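HTH-type transcriptional activator AmpR (Citrobacter freundii, PDB 3KOS) regulates expression of the AmpC beta-lactamase gene as a LysR-type transcription factor, of which this chain is the effector-binding domain. Local coordinates at residues G25-L30 with R197-W202; S84-P89 with H162-E167; W115-Q120 with I177-Y182. One frame throughout, in Å; residues are numbered along the deposited sequence.

Interaction 1: residues G25-L30 with R197-W202; sequences GCLFPL and REFSRW
F199 reaches L27, and W202, one turn further along the C-terminal helix 194-209, reaches both L27 and L30 on helix 20-37. The contact joins the first and last long helices of the LysR effector-binding domain, an alpha/beta fold of the periplasmic-binding-protein type. The segment axes stay 13.7 Å apart, crossing at 109°, so long side chains bridge the gap and only 160 Å² is buried. F199 comes first: its CZ lies 4.2 Å from L27 CD1, which approaches that ring at a slant. Beyond it, F199 leans on L14 and I16 of strand 12-19, placing the contact beside the sheet, while F34 meets it edge-to-face. W202 carries the larger share. With CG anti to its backbone N (chi1 164°), its indole extends toward helix 20-37, six-membered ring foremost. L27, its own CG likewise anti (chi1 -176°), brings CD1 to the indole edge, in the ring plane, 3.9 Å from CZ3. The pyrrole nitrogen of W202 is occupied elsewhere, by a hydrogen bond from NE1 to OD2 of D33 on the same helix as L27 and L30, which helps fix the ring's rotation. L30 CB touches the six-membered ring, 3.9 Å from W202 CH2, and its backbone carbonyl comes to the ring edge, near the plane: L30 O is 3.2 Å from W202 CZ2.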
loop_
_atom_site.group_PDB
_atom_site.type_symbol
_atom_site.label_atom_id
_atom_site.label_comp_id
_atom_site.label_asym_id
_atom_site.label_seq_id
_atom_site.Cartn_x
_atom_site.Cartn_y
_atom_site.Cartn_z
ATOM N N GLY A 25 4.914 -7.675 -6.084
ATOM C CA GLY A 25 6.276 -7.896 -6.528
ATOM C C GLY A 25 6.603 -9.329 -6.882
ATOM O O GLY A 25 7.626 -9.588 -7.511
ATOM N N CYS A 26 5.737 -10.258 -6.495
ATOM C CA CYS A 26 6.029 -11.678 -6.698
ATOM C C CYS A 26 4.819 -12.528 -7.103
ATOM O O CYS A 26 4.825 -13.171 -8.155
ATOM C CB CYS A 26 6.691 -12.258 -5.444
ATOM S SG CYS A 26 7.162 -14.016 -5.573
ATOM N N LEU A 27 3.782 -12.548 -6.270
ATOM C CA LEU A 27 2.689 -13.504 -6.465
ATOM C C LEU A 27 1.811 -13.241 -7.684
ATOM O O LEU A 27 1.502 -14.161 -8.439
ATOM C CB LEU A 27 1.813 -13.578 -5.210
ATOM C CG LEU A 27 0.701 -14.621 -5.273
ATOM C CD1 LEU A 27 1.314 -16.015 -5.464
ATOM C CD2 LEU A 27 -0.148 -14.548 -4.006
ATOM N N PHE A 28 1.369 -12.001 -7.862
ATOM C CA PHE A 28 0.401 -11.711 -8.914
ATOM C C PHE A 28 0.896 -12.115 -10.304
ATOM O O PHE A 28 0.146 -12.711 -11.074
ATOM C CB PHE A 28 -0.045 -10.239 -8.880
ATOM C CG PHE A 28 -1.027 -9.923 -7.781
ATOM C CD1 PHE A 28 -1.545 -10.925 -6.982
ATOM C CD2 PHE A 28 -1.440 -8.611 -7.556
ATOM C CE1 PHE A 28 -2.456 -10.629 -5.967
ATOM C CE2 PHE A 28 -2.346 -8.313 -6.558
ATOM C CZ PHE A 28 -2.853 -9.312 -5.761
ATOM N N PRO A 29 2.160 -11.814 -10.621
ATOM C CA PRO A 29 2.662 -12.213 -11.939
ATOM C C PRO A 29 2.668 -13.734 -12.123
ATOM O O PRO A 29 2.655 -14.210 -13.259
ATOM C CB PRO A 29 4.096 -11.688 -11.936
ATOM C CG PRO A 29 4.072 -10.520 -10.976
ATOM C CD PRO A 29 3.119 -10.958 -9.894
ATOM N N LEU A 30 2.691 -14.474 -11.019
ATOM C CA LEU A 30 2.755 -15.937 -11.082
ATOM C C LEU A 30 1.392 -16.615 -11.019
ATOM O O LEU A 30 1.299 -17.834 -11.194
ATOM C CB LEU A 30 3.635 -16.475 -9.959
ATOM C CG LEU A 30 5.103 -16.065 -10.049
ATOM C CD1 LEU A 30 5.844 -16.438 -8.789
ATOM C CD2 LEU A 30 5.745 -16.707 -11.271
ATOM N N ARG A 197 -2.186 -27.521 0.714
ATOM C CA ARG A 197 -0.948 -28.241 0.455
ATOM C C ARG A 197 -0.511 -28.018 -0.984
ATOM O O ARG A 197 0.675 -27.858 -1.266
ATOM C CB ARG A 197 -1.107 -29.749 0.740
ATOM C CG ARG A 197 -1.138 -30.105 2.223
ATOM C CD ARG A 197 -1.160 -31.644 2.449
ATOM N NE ARG A 197 -2.470 -32.206 2.139
ATOM C CZ ARG A 197 -3.477 -32.255 3.006
ATOM N NH1 ARG A 197 -3.309 -31.789 4.234
ATOM N NH2 ARG A 197 -4.649 -32.768 2.654
ATOM N N GLU A 198 -1.474 -28.022 -1.895
ATOM C CA GLU A 198 -1.173 -27.845 -3.308
ATOM C C GLU A 198 -0.661 -26.448 -3.620
ATOM O O GLU A 198 0.327 -26.282 -4.336
ATOM C CB GLU A 198 -2.394 -28.208 -4.153
ATOM C CG GLU A 198 -2.581 -29.728 -4.199
ATOM C CD GLU A 198 -3.871 -30.179 -4.835
ATOM O OE1 GLU A 198 -4.769 -29.342 -5.056
ATOM O OE2 GLU A 198 -3.991 -31.396 -5.102
ATOM N N PHE A 199 -1.328 -25.439 -3.077
ATOM C CA PHE A 199 -0.852 -24.074 -3.260
ATOM C C PHE A 199 0.561 -23.881 -2.693
ATOM O O PHE A 199 1.416 -23.285 -3.341
ATOM C CB PHE A 199 -1.817 -23.068 -2.640
ATOM C CG PHE A 199 -1.358 -21.642 -2.781
ATOM C CD1 PHE A 199 -0.575 -21.060 -1.803
ATOM C CD2 PHE A 199 -1.678 -20.907 -3.913
ATOM C CE1 PHE A 199 -0.136 -19.746 -1.929
ATOM C CE2 PHE A 199 -1.238 -19.595 -4.051
ATOM C CZ PHE A 199 -0.470 -19.015 -3.051
ATOM N N SER A 200 0.802 -24.374 -1.481
ATOM C CA SER A 200 2.126 -24.248 -0.860
ATOM C C SER A 200 3.202 -24.926 -1.679
ATOM O O SER A 200 4.290 -24.377 -1.865
ATOM C CB SER A 200 2.145 -24.869 0.534
ATOM O OG SER A 200 1.337 -24.128 1.407
ATOM N N ARG A 201 2.911 -26.138 -2.146
ATOM C CA ARG A 201 3.876 -26.862 -2.966
ATOM C C ARG A 201 4.148 -26.120 -4.267
ATOM O O ARG A 201 5.298 -26.012 -4.701
ATOM C CB ARG A 201 3.401 -28.292 -3.271
ATOM C CG ARG A 201 3.370 -29.221 -2.067
ATOM C CD ARG A 201 3.384 -30.703 -2.489
ATOM N NE ARG A 201 2.311 -31.042 -3.424
ATOM C CZ ARG A 201 1.198 -31.698 -3.094
ATOM N NH1 ARG A 201 1.001 -32.108 -1.842
ATOM N NH2 ARG A 201 0.285 -31.955 -4.022
ATOM N N TRP A 202 3.090 -25.618 -4.896
ATOM C CA TRP A 202 3.251 -24.883 -6.142
ATOM C C TRP A 202 4.140 -23.650 -5.952
ATOM O O TRP A 202 5.049 -23.392 -6.745
ATOM C CB TRP A 202 1.901 -24.433 -6.693
ATOM C CG TRP A 202 2.069 -23.375 -7.740
ATOM C CD1 TRP A 202 2.427 -23.566 -9.046
ATOM C CD2 TRP A 202 1.916 -21.962 -7.567
ATOM N NE1 TRP A 202 2.499 -22.361 -9.696
ATOM C CE2 TRP A 202 2.194 -21.358 -8.810
ATOM C CE3 TRP A 202 1.568 -21.148 -6.481
ATOM C CZ2 TRP A 202 2.133 -19.975 -9.001
ATOM C CZ3 TRP A 202 1.509 -19.768 -6.670
ATOM C CH2 TRP A 202 1.796 -19.199 -7.918
#

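Interaction 2: residues S84-P89 with H162-E167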
loop_
_atom_site.group_PDB
_atom_site.type_symbol
_atom_site.label_atom_id
_atom_site.label_comp_id
_atom_site.label_asym_id
_atom_site.label_seq_id
_atom_site.Cartn_x
_atom_site.Cartn_y
_atom_site.Cartn_z
ATOM N N SER A 84 17.934 -2.713 0.305
ATOM C CA SER A 84 18.972 -1.777 -0.082
ATOM C C SER A 84 18.304 -0.431 -0.373
ATOM O O SER A 84 17.095 -0.378 -0.611
ATOM C CB SER A 84 19.694 -2.322 -1.321
ATOM O OG SER A 84 20.913 -1.644 -1.562
ATOM N N PRO A 85 19.075 0.666 -0.328
ATOM C CA PRO A 85 18.486 1.963 -0.660
ATOM C C PRO A 85 17.948 1.984 -2.084
ATOM O O PRO A 85 18.528 1.360 -2.970
ATOM C CB PRO A 85 19.665 2.924 -0.521
ATOM C CG PRO A 85 20.502 2.305 0.560
ATOM C CD PRO A 85 20.396 0.808 0.323
ATOM N N LEU A 86 16.837 2.685 -2.276
ATOM C CA LEU A 86 16.193 2.796 -3.579
ATOM C C LEU A 86 15.679 4.211 -3.716
ATOM O O LEU A 86 15.058 4.724 -2.794
ATOM C CB LEU A 86 15.006 1.832 -3.663
ATOM C CG LEU A 86 15.339 0.343 -3.623
ATOM C CD1 LEU A 86 14.072 -0.464 -3.372
ATOM C CD2 LEU A 86 16.013 -0.096 -4.924
ATOM N N CYS A 87 15.921 4.846 -4.863
ATOM C CA CYS A 87 15.507 6.229 -5.025
ATOM C C CYS A 87 15.262 6.568 -6.495
ATOM O O CYS A 87 15.555 5.767 -7.387
ATOM C CB CYS A 87 16.545 7.181 -4.417
ATOM S SG CYS A 87 18.136 7.100 -5.275
ATOM N N SER A 88 14.694 7.746 -6.738
ATOM C CA SER A 88 14.431 8.167 -8.107
ATOM C C SER A 88 15.753 8.407 -8.817
ATOM O O SER A 88 16.760 8.703 -8.172
ATOM C CB SER A 88 13.600 9.442 -8.131
ATOM O OG SER A 88 14.310 10.527 -7.557
ATOM N N PRO A 89 15.753 8.284 -10.153
ATOM C CA PRO A 89 16.963 8.587 -10.918
ATOM C C PRO A 89 17.463 9.998 -10.622
ATOM O O PRO A 89 18.673 10.234 -10.603
ATOM C CB PRO A 89 16.494 8.462 -12.374
ATOM C CG PRO A 89 15.341 7.505 -12.316
ATOM C CD PRO A 89 14.642 7.839 -11.020
ATOM N N HIS A 162 9.997 -4.547 -11.119
ATOM C CA HIS A 162 9.212 -3.824 -12.124
ATOM C C HIS A 162 9.599 -2.336 -12.197
ATOM O O HIS A 162 9.672 -1.761 -13.284
ATOM C CB HIS A 162 7.698 -4.002 -11.908
ATOM C CG HIS A 162 7.214 -3.565 -10.556
ATOM N ND1 HIS A 162 7.419 -4.312 -9.413
ATOM C CD2 HIS A 162 6.519 -2.468 -10.170
ATOM C CE1 HIS A 162 6.883 -3.685 -8.379
ATOM N NE2 HIS A 162 6.333 -2.562 -8.811
ATOM N N LEU A 163 9.881 -1.731 -11.045
ATOM C CA LEU A 163 10.317 -0.333 -10.997
ATOM C C LEU A 163 11.763 -0.161 -11.455
ATOM O O LEU A 163 12.099 0.838 -12.078
ATOM C CB LEU A 163 10.159 0.251 -9.588
ATOM C CG LEU A 163 8.751 0.223 -8.985
ATOM C CD1 LEU A 163 8.749 0.836 -7.575
ATOM C CD2 LEU A 163 7.762 0.945 -9.898
ATOM N N LEU A 164 12.618 -1.129 -11.142
ATOM C CA LEU A 164 14.014 -1.043 -11.564
ATOM C C LEU A 164 14.104 -1.198 -13.085
ATOM O O LEU A 164 14.797 -0.436 -13.747
ATOM C CB LEU A 164 14.868 -2.105 -10.859
ATOM C CG LEU A 164 15.045 -1.845 -9.357
ATOM C CD1 LEU A 164 15.476 -3.102 -8.618
ATOM C CD2 LEU A 164 16.034 -0.689 -9.128
ATOM N N SER A 165 13.390 -2.178 -13.629
ATOM C CA SER A 165 13.466 -2.458 -15.056
ATOM C C SER A 165 12.872 -1.338 -15.909
ATOM O O SER A 165 13.349 -1.067 -17.016
ATOM C CB SER A 165 12.789 -3.786 -15.369
ATOM O OG SER A 165 13.524 -4.845 -14.784
ATOM N N SER A 166 11.826 -0.697 -15.401
ATOM C CA SER A 166 11.197 0.407 -16.127
ATOM C C SER A 166 11.880 1.729 -15.811
ATOM O O SER A 166 11.454 2.791 -16.278
ATOM C CB SER A 166 9.701 0.478 -15.803
ATOM O OG SER A 166 9.501 0.769 -14.427
ATOM N N GLU A 167 12.934 1.655 -15.001
ATOM C CA GLU A 167 13.773 2.807 -14.681
ATOM C C GLU A 167 13.035 3.939 -13.970
ATOM O O GLU A 167 13.381 5.100 -14.112
ATOM C CB GLU A 167 14.519 3.302 -15.931
ATOM C CG GLU A 167 15.398 2.200 -16.522
ATOM C CD GLU A 167 16.332 2.675 -17.623
ATOM O OE1 GLU A 167 16.486 3.904 -17.805
ATOM O OE2 GLU A 167 16.919 1.799 -18.298
#
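L86, on strand 73-86, and L164, in the last turn of helix 161-165, supply the apolar part of this contact: L86 CD2 meets L164 CD2 methyl to methyl at 4.2 Å. The L86 side chain leaves the strand toward the helix and also packs on L143 of helix 139-147; I169 lies beside L164. The second touch pairs a ring with a carbonyl. P89 CG stands 3.6 Å from E167 O, at the surface where helix 89-92 begins. No hydrogen bond crosses between the two segments, though C87 pairs through its backbone with V170, just past E167. Within 162-167, H162 O accepts from both the backbone N of S166 and its hydroxyl, S166 OG lying 2.8 Å from H162 O and tilted 15° from the carbonyl plane. E167 takes positive phi (62°) in a Schellman motif, and its O is the atom P89 meets. On the other segment, S88 is the N-cap of the helix entered by P89, its OG bonded to the backbone N of L91. The strand end and helix start of 84-89 thus meet the helix end of 162-167 through van der Waals contact, burying 101 Å² in all.

Interaction 3: residues W115-Q120 with I177-Y182; sequences WALWMQ and IDLGSY
I177 presses its CD1 methyl against the backbone of helix 114-121, 3.9 Å from W118 N, rather than against side chains alone. It does so from a crowded rotamer: CG1 sits between the backbone N and the carbonyl carbon (chi1 58°), and the chain then extends to CD1. The other branch, CG2, reaches W118 CD1 at 3.9 Å, and the two side chains cross at about a right angle. The NE1 of W118 donates to the carbonyl O of T175, two residues before I177, so one indole meets the loop before strand 181-187 by packing and by a polar bond. The preceding residue, L117, points toward the same segment; its CB lies 4.2 Å from I177 CD1, and its CD1 is 3.7 Å from L179 CD2. Between I177 and L179, D178 begins an Asx turn: D178 OD1, met nearly along its C-O axis, accepts from G180 N at 2.9 Å with an N-H...O angle of 149°. S181 and Y182 then enter strand 181-187, where Y182 OH hydrogen-bonds a MES molecule, probably from the crystallisation liquor. A helix packed on the segment that leads into a strand returning to the first subdomain is consistent with the crossover region of the periplasmic-binding-protein fold, as in other LysR effector-binding domains.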
loop_
_atom_site.group_PDB
_atom_site.type_symbol
_atom_site.label_atom_id
_atom_site.label_comp_id
_atom_site.label_asym_id
_atom_site.label_seq_id
_atom_site.Cartn_x
_atom_site.Cartn_y
_atom_site.Cartn_z
ATOM N N TRP A 115 17.662 2.071 8.783
ATOM C CA TRP A 115 18.708 2.947 8.262
ATOM C C TRP A 115 19.986 2.876 9.099
ATOM O O TRP A 115 21.084 2.858 8.555
ATOM C CB TRP A 115 18.205 4.388 8.113
ATOM C CG TRP A 115 17.469 4.568 6.823
ATOM C CD1 TRP A 115 16.122 4.744 6.653
ATOM C CD2 TRP A 115 18.042 4.544 5.510
ATOM N NE1 TRP A 115 15.826 4.839 5.308
ATOM C CE2 TRP A 115 16.989 4.722 4.589
ATOM C CE3 TRP A 115 19.344 4.386 5.027
ATOM C CZ2 TRP A 115 17.203 4.760 3.211
ATOM C CZ3 TRP A 115 19.561 4.424 3.661
ATOM C CH2 TRP A 115 18.491 4.608 2.764
ATOM N N ALA A 116 19.836 2.817 10.418
ATOM C CA ALA A 116 20.990 2.662 11.293
ATOM C C ALA A 116 21.755 1.395 10.913
ATOM O O ALA A 116 22.982 1.402 10.823
ATOM C CB ALA A 116 20.554 2.607 12.752
ATOM N N LEU A 117 21.025 0.316 10.663
ATOM C CA LEU A 117 21.652 -0.960 10.340
ATOM C C LEU A 117 22.321 -0.954 8.970
ATOM O O LEU A 117 23.423 -1.475 8.822
ATOM C CB LEU A 117 20.652 -2.112 10.458
ATOM C CG LEU A 117 20.157 -2.335 11.893
ATOM C CD1 LEU A 117 18.940 -3.242 11.936
ATOM C CD2 LEU A 117 21.279 -2.892 12.772
ATOM N N TRP A 118 21.674 -0.373 7.962
ATOM C CA TRP A 118 22.308 -0.329 6.644
ATOM C C TRP A 118 23.576 0.527 6.656
ATOM O O TRP A 118 24.614 0.117 6.131
ATOM C CB TRP A 118 21.342 0.153 5.548
ATOM C CG TRP A 118 21.903 -0.050 4.187
ATOM C CD1 TRP A 118 21.830 -1.188 3.428
ATOM C CD2 TRP A 118 22.656 0.891 3.427
ATOM N NE1 TRP A 118 22.485 -1.004 2.239
ATOM C CE2 TRP A 118 23.007 0.263 2.215
ATOM C CE3 TRP A 118 23.067 2.211 3.649
ATOM C CZ2 TRP A 118 23.747 0.910 1.231
ATOM C CZ3 TRP A 118 23.804 2.849 2.671
ATOM C CH2 TRP A 118 24.136 2.200 1.481
HETATM N N MSE A 119 23.477 1.724 7.234
HETATM C CA MSE A 119 24.631 2.607 7.365
HETATM C C MSE A 119 25.764 1.895 8.102
HETATM O O MSE A 119 26.907 1.923 7.665
HETATM C CB MSE A 119 24.252 3.892 8.112
HETATM C CG MSE A 119 23.349 4.830 7.313
HETATM SE SE MSE A 119 24.232 5.440 5.673
HETATM C CE MSE A 119 22.801 6.570 4.930
ATOM N N GLN A 120 25.433 1.277 9.231
ATOM C CA GLN A 120 26.419 0.550 10.032
ATOM C C GLN A 120 27.140 -0.506 9.181
ATOM O O GLN A 120 28.365 -0.634 9.238
ATOM C CB GLN A 120 25.728 -0.094 11.237
ATOM C CG GLN A 120 26.621 -0.960 12.111
ATOM C CD GLN A 120 25.873 -1.608 13.272
ATOM O OE1 GLN A 120 25.059 -2.518 13.081
ATOM N NE2 GLN A 120 26.161 -1.152 14.484
ATOM N N ILE A 177 20.952 -5.667 3.189
ATOM C CA ILE A 177 20.840 -6.247 4.527
ATOM C C ILE A 177 19.605 -7.144 4.631
ATOM O O ILE A 177 18.647 -6.984 3.874
ATOM C CB ILE A 177 20.795 -5.171 5.633
ATOM C CG1 ILE A 177 19.630 -4.202 5.410
ATOM C CG2 ILE A 177 22.118 -4.403 5.696
ATOM C CD1 ILE A 177 19.426 -3.198 6.544
ATOM N N ASP A 178 19.636 -8.082 5.576
ATOM C CA ASP A 178 18.531 -9.007 5.807
ATOM C C ASP A 178 17.914 -8.726 7.167
ATOM O O ASP A 178 18.536 -8.977 8.198
ATOM C CB ASP A 178 19.051 -10.448 5.744
ATOM C CG ASP A 178 17.970 -11.492 6.003
ATOM O OD1 ASP A 178 16.837 -11.146 6.398
ATOM O OD2 ASP A 178 18.267 -12.691 5.810
ATOM N N LEU A 179 16.702 -8.177 7.168
ATOM C CA LEU A 179 15.975 -7.939 8.404
ATOM C C LEU A 179 14.686 -8.758 8.420
ATOM O O LEU A 179 13.774 -8.487 9.202
ATOM C CB LEU A 179 15.658 -6.449 8.568
ATOM C CG LEU A 179 16.893 -5.546 8.619
ATOM C CD1 LEU A 179 16.503 -4.078 8.805
ATOM C CD2 LEU A 179 17.824 -6.003 9.730
ATOM N N GLY A 180 14.624 -9.763 7.551
ATOM C CA GLY A 180 13.447 -10.605 7.439
ATOM C C GLY A 180 13.302 -11.188 6.045
ATOM O O GLY A 180 13.994 -10.767 5.113
ATOM N N SER A 181 12.411 -12.171 5.902
ATOM C CA SER A 181 12.156 -12.809 4.612
ATOM C C SER A 181 10.656 -12.939 4.407
ATOM O O SER A 181 9.875 -12.524 5.252
ATOM C CB SER A 181 12.777 -14.212 4.576
ATOM O OG SER A 181 14.168 -14.154 4.802
ATOM N N TYR A 182 10.246 -13.527 3.291
ATOM C CA TYR A 182 8.823 -13.785 3.091
ATOM C C TYR A 182 8.498 -15.226 3.441
ATOM O O TYR A 182 9.227 -16.150 3.059
ATOM C CB TYR A 182 8.375 -13.420 1.667
ATOM C CG TYR A 182 8.411 -11.915 1.446
ATOM C CD1 TYR A 182 7.412 -11.091 1.966
ATOM C CD2 TYR A 182 9.452 -11.325 0.748
ATOM C CE1 TYR A 182 7.454 -9.714 1.796
ATOM C CE2 TYR A 182 9.506 -9.940 0.569
ATOM C CZ TYR A 182 8.501 -9.143 1.090
ATOM O OH TYR A 182 8.549 -7.766 0.928
#

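Overall arrangement
The segments follow the order 25-30, 84-89, 115-120, 162-167, 177-182, 197-202: interaction 1 encloses the other two, whose segments alternate. Interactions 1 and 3 lie on opposite sides of the chain's centre, their own centres about 26 Å apart; the centre of interaction 2 lies about 24 Å and 18 Å from those of 1 and 3. Interactions 2 and 3 touch where P85 packs on W115 and W118, P85 CD coming to 3.3 Å from W118 CE2, and they reach one mixed sheet through neighbouring strands 73-86 and 181-187. Helices from both chain ends thus meet in one part of the domain, while interactions 2 and 3 lie in another, an arrangement consistent with two subdomains linked by crossing strands.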